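Local structure of adhesin (Neisseria meningitidis, 5MY7) at residues A[32-37]-A[46-51]; A[88-93]-A[109-114]. The protein inhibits lysozyme and probably also acts as an adhesin of the meningococcus. One frame throughout, in Å; residues are numbered along the deposited sequence.

Interaction 1: residues A[32-37]-A[46-51]; sequences KTVSYV and VTYGFN
The side chains of Tyr36 and Tyr48 meet tip to tip, and the Tyr48 hydroxyl donates a hydrogen bond to Tyr36 OH at 2.8 Å. Tyr36 OH arrives at the edge of the Tyr48 ring, near its plane. Both CG atoms lie beside their own backbone N (chi1 -57° in Tyr36, -56° in Tyr48), on the face the two residues share, and from there the hydroxyls meet. Each ring carries a valine methyl from its own strand over one face, set toward the rim: Val34 CG1 on Tyr36 and Val46 CG1 on Tyr48. The other branches work across the strands. Val46 CG2 packs 3.9 Å from Tyr36 CE1, and Val34 CG2 meets the edge of Tyr48 at CE2. The backbones form the antiparallel hairpin of strands 31-37 and 43-50, at one margin of a meandering four-stranded sheet. Two hydrogen-bonded pairs, Lys32 with Tyr48 and Val34 with Val46, flank the non-hydrogen-bonded pair Thr33 with Thr47. On the face bearing these threonines, OG1 of Thr33 and OG1 of Thr47, each beside its own backbone N, lie 2.8 Å apart in a hydrogen bond. On the tyrosine face, Lys32 CG touches Phe50 CE2 at 3.9 Å, the two side chains crossing at about a right angle; beyond CG the lysine chain departs from 46-51. Ile107 of strand 107-110 packs against Tyr36, Val46 and Tyr48.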
loop_
_atom_site.group_PDB
_atom_site.type_symbol
_atom_site.label_atom_id
_atom_site.label_comp_id
_atom_site.label_asym_id
_atom_site.label_seq_id
_atom_site.Cartn_x
_atom_site.Cartn_y
_atom_site.Cartn_z
ATOM N N LYS A 32 10.674 2.354 4.762
ATOM C CA LYS A 32 10.148 1.687 5.992
ATOM C C LYS A 32 9.254 0.504 5.599
ATOM O O LYS A 32 8.398 0.636 4.719
ATOM C CB LYS A 32 9.302 2.658 6.856
ATOM C CG LYS A 32 9.977 3.946 7.314
ATOM C CD LYS A 32 11.092 3.711 8.331
ATOM C CE LYS A 32 11.934 4.968 8.507
ATOM N NZ LYS A 32 13.116 4.637 9.343
ATOM N N THR A 33 9.399 -0.623 6.293
ATOM C CA THR A 33 8.668 -1.861 5.952
ATOM C C THR A 33 7.682 -2.233 7.064
ATOM O O THR A 33 8.049 -2.174 8.255
ATOM C CB THR A 33 9.661 -2.999 5.664
ATOM O OG1 THR A 33 10.507 -2.634 4.548
ATOM C CG2 THR A 33 8.943 -4.316 5.335
ATOM N N VAL A 34 6.480 -2.631 6.672
ATOM C CA VAL A 34 5.420 -3.065 7.590
ATOM C C VAL A 34 4.927 -4.459 7.141
ATOM O O VAL A 34 4.692 -4.684 5.924
ATOM C CB VAL A 34 4.211 -2.068 7.650
ATOM C CG1 VAL A 34 3.146 -2.544 8.627
ATOM C CG2 VAL A 34 4.706 -0.684 7.993
ATOM N N SER A 35 4.800 -5.394 8.112
ATOM C CA SER A 35 4.203 -6.716 7.850
ATOM C C SER A 35 2.760 -6.744 8.323
ATOM O O SER A 35 2.469 -6.255 9.428
ATOM C CB SER A 35 5.033 -7.835 8.554
ATOM O OG SER A 35 6.322 -7.879 7.977
ATOM N N TYR A 36 1.876 -7.292 7.475
ATOM C CA TYR A 36 0.419 -7.333 7.695
ATOM C C TYR A 36 -0.174 -8.740 7.710
ATOM O O TYR A 36 0.374 -9.644 7.051
ATOM C CB TYR A 36 -0.328 -6.552 6.597
ATOM C CG TYR A 36 0.080 -5.092 6.454
ATOM C CD1 TYR A 36 1.135 -4.732 5.655
ATOM C CD2 TYR A 36 -0.650 -4.069 7.092
ATOM C CE1 TYR A 36 1.522 -3.382 5.522
ATOM C CE2 TYR A 36 -0.292 -2.740 6.986
ATOM C CZ TYR A 36 0.813 -2.396 6.192
ATOM O OH TYR A 36 1.200 -1.079 6.037
ATOM N N VAL A 37 -1.282 -8.908 8.467
ATOM C CA VAL A 37 -2.164 -10.113 8.419
ATOM C C VAL A 37 -3.543 -9.593 7.951
ATOM O O VAL A 37 -4.090 -8.577 8.478
ATOM C CB VAL A 37 -2.202 -10.866 9.774
ATOM C CG1 VAL A 37 -0.841 -11.358 10.151
ATOM C CG2 VAL A 37 -2.734 -10.002 10.892
ATOM N N VAL A 46 4.985 -4.853 3.039
ATOM C CA VAL A 46 4.995 -3.661 2.162
ATOM C C VAL A 46 6.056 -2.683 2.620
ATOM O O VAL A 46 6.162 -2.378 3.814
ATOM C CB VAL A 46 3.612 -2.915 2.155
ATOM C CG1 VAL A 46 3.613 -1.730 1.156
ATOM C CG2 VAL A 46 2.494 -3.901 1.833
ATOM N N THR A 47 6.851 -2.195 1.653
ATOM C CA THR A 47 7.892 -1.200 1.855
ATOM C C THR A 47 7.452 0.139 1.258
ATOM O O THR A 47 7.093 0.191 0.073
ATOM C CB THR A 47 9.234 -1.671 1.268
ATOM O OG1 THR A 47 9.622 -2.905 1.900
ATOM C CG2 THR A 47 10.342 -0.597 1.474
ATOM N N TYR A 48 7.448 1.182 2.096
ATOM C CA TYR A 48 7.081 2.525 1.696
ATOM C C TYR A 48 8.322 3.390 1.549
ATOM O O TYR A 48 9.205 3.410 2.454
ATOM C CB TYR A 48 6.108 3.161 2.704
ATOM C CG TYR A 48 4.844 2.346 2.947
ATOM C CD1 TYR A 48 3.745 2.448 2.082
ATOM C CD2 TYR A 48 4.739 1.424 3.996
ATOM C CE1 TYR A 48 2.598 1.692 2.259
ATOM C CE2 TYR A 48 3.586 0.680 4.186
ATOM C CZ TYR A 48 2.521 0.800 3.309
ATOM O OH TYR A 48 1.351 0.062 3.481
ATOM N N GLY A 49 8.380 4.125 0.424
ATOM C CA GLY A 49 9.394 5.170 0.227
ATOM C C GLY A 49 8.936 6.547 0.671
ATOM O O GLY A 49 7.775 6.931 0.441
ATOM N N PHE A 50 9.857 7.276 1.314
ATOM C CA PHE A 50 9.586 8.624 1.832
ATOM C C PHE A 50 10.612 9.627 1.322
ATOM O O PHE A 50 11.790 9.307 1.355
ATOM C CB PHE A 50 9.690 8.611 3.352
ATOM C CG PHE A 50 8.526 7.939 4.059
ATOM C CD1 PHE A 50 7.406 8.674 4.448
ATOM C CD2 PHE A 50 8.567 6.588 4.357
ATOM C CE1 PHE A 50 6.341 8.070 5.104
ATOM C CE2 PHE A 50 7.526 5.982 5.022
ATOM C CZ PHE A 50 6.406 6.707 5.385
ATOM N N ASN A 51 10.164 10.782 0.796
ATOM C CA ASN A 51 11.099 11.816 0.272
ATOM C C ASN A 51 11.556 12.746 1.401
ATOM O O ASN A 51 11.107 12.585 2.551
ATOM C CB ASN A 51 10.506 12.558 -0.939
ATOM C CG ASN A 51 9.469 13.602 -0.576
ATOM O OD1 ASN A 51 9.036 13.717 0.562
ATOM N ND2 ASN A 51 9.041 14.367 -1.594
#

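Interaction 2: residues A[88-93]-A[109-114]; sequences GGYVLG and ITAPDN
Tyr90 holds CG beside its backbone N (chi1 -75°), and chi2 of 87° turns the ring so that one face is presented to Pro112. Pro112 CD stands over the ring centre, 3.8 Å from the centroid and 5° off the normal, a CH-pi contact. Tyr90 CE2 lies 3.9 Å from Ala111 CB, and Tyr90 CD2 meets Ile109 CG2, which is anti to its own backbone N. Beyond the ring, Pro112 CB rests 3.6 Å from Gly88 O. Ile109 turns CG1 the other way, beside its backbone N, and Ile109 CG1 meets Leu92 CD1 at 4.0 Å. Val91 and Thr110 form a hydrogen-bonded antiparallel pair: Val91 N donates to Thr110 O at 3.0 Å, and Thr110 N donates to Val91 O at 2.9 Å. Val91 O also accepts from a water that bonds to Thr110 OG1, giving this carbonyl two donors. Past the pair, a type I turn from Ala111 to Asn114, closed by Asn114 N to Ala111 O, leads toward strand 116-121. The paired strands 91-94 and 107-110 are the central two of their antiparallel sheet, between 82-84 and 116-121; Tyr90 and Leu92 pack against strands 56-63 and 66-71 of the other sheet.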
loop_
_atom_site.group_PDB
_atom_site.type_symbol
_atom_site.label_atom_id
_atom_site.label_comp_id
_atom_site.label_asym_id
_atom_site.label_seq_id
_atom_site.Cartn_x
_atom_site.Cartn_y
_atom_site.Cartn_z
ATOM N N GLY A 88 -4.804 -0.714 -14.537
ATOM C CA GLY A 88 -4.201 -1.928 -15.102
ATOM C C GLY A 88 -3.197 -2.680 -14.262
ATOM O O GLY A 88 -2.822 -3.821 -14.612
ATOM N N GLY A 89 -2.733 -2.041 -13.198
ATOM C CA GLY A 89 -1.866 -2.655 -12.230
ATOM C C GLY A 89 -2.577 -2.955 -10.892
ATOM O O GLY A 89 -3.785 -2.735 -10.682
ATOM N N TYR A 90 -1.779 -3.436 -9.946
ATOM C CA TYR A 90 -2.233 -3.569 -8.553
ATOM C C TYR A 90 -2.424 -2.169 -7.954
ATOM O O TYR A 90 -1.632 -1.233 -8.250
ATOM C CB TYR A 90 -1.232 -4.396 -7.695
ATOM C CG TYR A 90 -1.290 -5.897 -7.992
ATOM C CD1 TYR A 90 -0.523 -6.456 -9.018
ATOM C CD2 TYR A 90 -2.061 -6.751 -7.221
ATOM C CE1 TYR A 90 -0.583 -7.815 -9.286
ATOM C CE2 TYR A 90 -2.125 -8.116 -7.478
ATOM C CZ TYR A 90 -1.379 -8.648 -8.516
ATOM O OH TYR A 90 -1.415 -10.004 -8.788
ATOM N N VAL A 91 -3.393 -2.050 -7.027
ATOM C CA VAL A 91 -3.692 -0.771 -6.364
ATOM C C VAL A 91 -3.800 -0.973 -4.852
ATOM O O VAL A 91 -4.625 -1.802 -4.376
ATOM C CB VAL A 91 -5.006 -0.149 -6.926
ATOM C CG1 VAL A 91 -5.394 1.124 -6.160
ATOM C CG2 VAL A 91 -4.848 0.166 -8.424
ATOM N N LEU A 92 -2.997 -0.214 -4.107
ATOM C CA LEU A 92 -3.004 -0.244 -2.638
ATOM C C LEU A 92 -3.725 0.986 -2.079
ATOM O O LEU A 92 -3.398 2.114 -2.473
ATOM C CB LEU A 92 -1.590 -0.388 -2.077
ATOM C CG LEU A 92 -1.426 -0.600 -0.540
ATOM C CD1 LEU A 92 -0.120 -1.337 -0.264
ATOM C CD2 LEU A 92 -1.464 0.660 0.316
ATOM N N GLY A 93 -4.675 0.772 -1.157
ATOM C CA GLY A 93 -5.358 1.867 -0.465
ATOM C C GLY A 93 -5.135 1.818 1.060
ATOM O O GLY A 93 -5.131 0.708 1.675
ATOM N N ILE A 109 -5.362 -4.282 -0.857
ATOM C CA ILE A 109 -4.741 -4.346 -2.196
ATOM C C ILE A 109 -5.725 -5.026 -3.150
ATOM O O ILE A 109 -6.242 -6.145 -2.888
ATOM C CB ILE A 109 -3.385 -5.103 -2.214
ATOM C CG1 ILE A 109 -2.373 -4.478 -1.220
ATOM C CG2 ILE A 109 -2.779 -5.120 -3.609
ATOM C CD1 ILE A 109 -1.083 -5.263 -0.998
ATOM N N THR A 110 -5.971 -4.332 -4.294
ATOM C CA THR A 110 -6.840 -4.797 -5.336
ATOM C C THR A 110 -5.993 -5.211 -6.545
ATOM O O THR A 110 -5.040 -4.526 -6.917
ATOM C CB THR A 110 -7.866 -3.688 -5.715
ATOM O OG1 THR A 110 -8.623 -3.292 -4.564
ATOM C CG2 THR A 110 -8.835 -4.192 -6.752
ATOM N N ALA A 111 -6.364 -6.349 -7.151
ATOM C CA ALA A 111 -5.683 -6.868 -8.339
ATOM C C ALA A 111 -6.145 -6.147 -9.628
ATOM O O ALA A 111 -7.169 -5.426 -9.612
ATOM C CB ALA A 111 -5.935 -8.362 -8.427
ATOM N N PRO A 112 -5.432 -6.336 -10.741
ATOM C CA PRO A 112 -5.852 -5.718 -12.025
ATOM C C PRO A 112 -7.281 -6.065 -12.471
ATOM O O PRO A 112 -7.889 -5.281 -13.228
ATOM C CB PRO A 112 -4.836 -6.268 -13.011
ATOM C CG PRO A 112 -3.602 -6.458 -12.210
ATOM C CD PRO A 112 -4.091 -6.945 -10.837
ATOM N N ASP A 113 -7.858 -7.189 -12.003
ATOM C CA ASP A 113 -9.219 -7.584 -12.360
ATOM C C ASP A 113 -10.298 -6.944 -11.457
ATOM O O ASP A 113 -11.487 -7.349 -11.537
ATOM C CB ASP A 113 -9.396 -9.118 -12.437
ATOM C CG ASP A 113 -9.241 -9.816 -11.075
ATOM O OD1 ASP A 113 -8.932 -9.142 -10.069
ATOM O OD2 ASP A 113 -9.421 -11.068 -11.060
ATOM N N ASN A 114 -9.852 -6.060 -10.545
ATOM C CA ASN A 114 -10.747 -5.362 -9.591
ATOM C C ASN A 114 -11.214 -6.197 -8.395
ATOM O O ASN A 114 -12.048 -5.711 -7.594
ATOM C CB ASN A 114 -12.004 -4.682 -10.286
ATOM C CG ASN A 114 -12.639 -3.579 -9.417
ATOM O OD1 ASN A 114 -11.909 -2.664 -8.957
ATOM N ND2 ASN A 114 -13.986 -3.639 -9.191
HETATM O O HOH W 1 -7.284 -1.311 -3.111
#

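Overall arrangement
The two contacts follow one another along the chain, interaction 1 first, with centres about 17 Å apart and the middle of the protein between them. Each joins neighbouring strands of a different four-stranded antiparallel sheet: interaction 1 the first two strands of the N-terminal sheet, interaction 2 the middle pair of the C-terminal one. Both sheets follow chain order. Leu92 CD1 packs 4.0 Å from Val46 CG1 and also meets the Tyr48 hydroxyl, so the sheets pack on each other here and both contacts share the interior of one ACP-like domain. Strand 107-110 serves both, through Ile107 and Ile109. A disulfide joins Cys38, just after strand 31-37, to Cys121 at the end of strand 116-121.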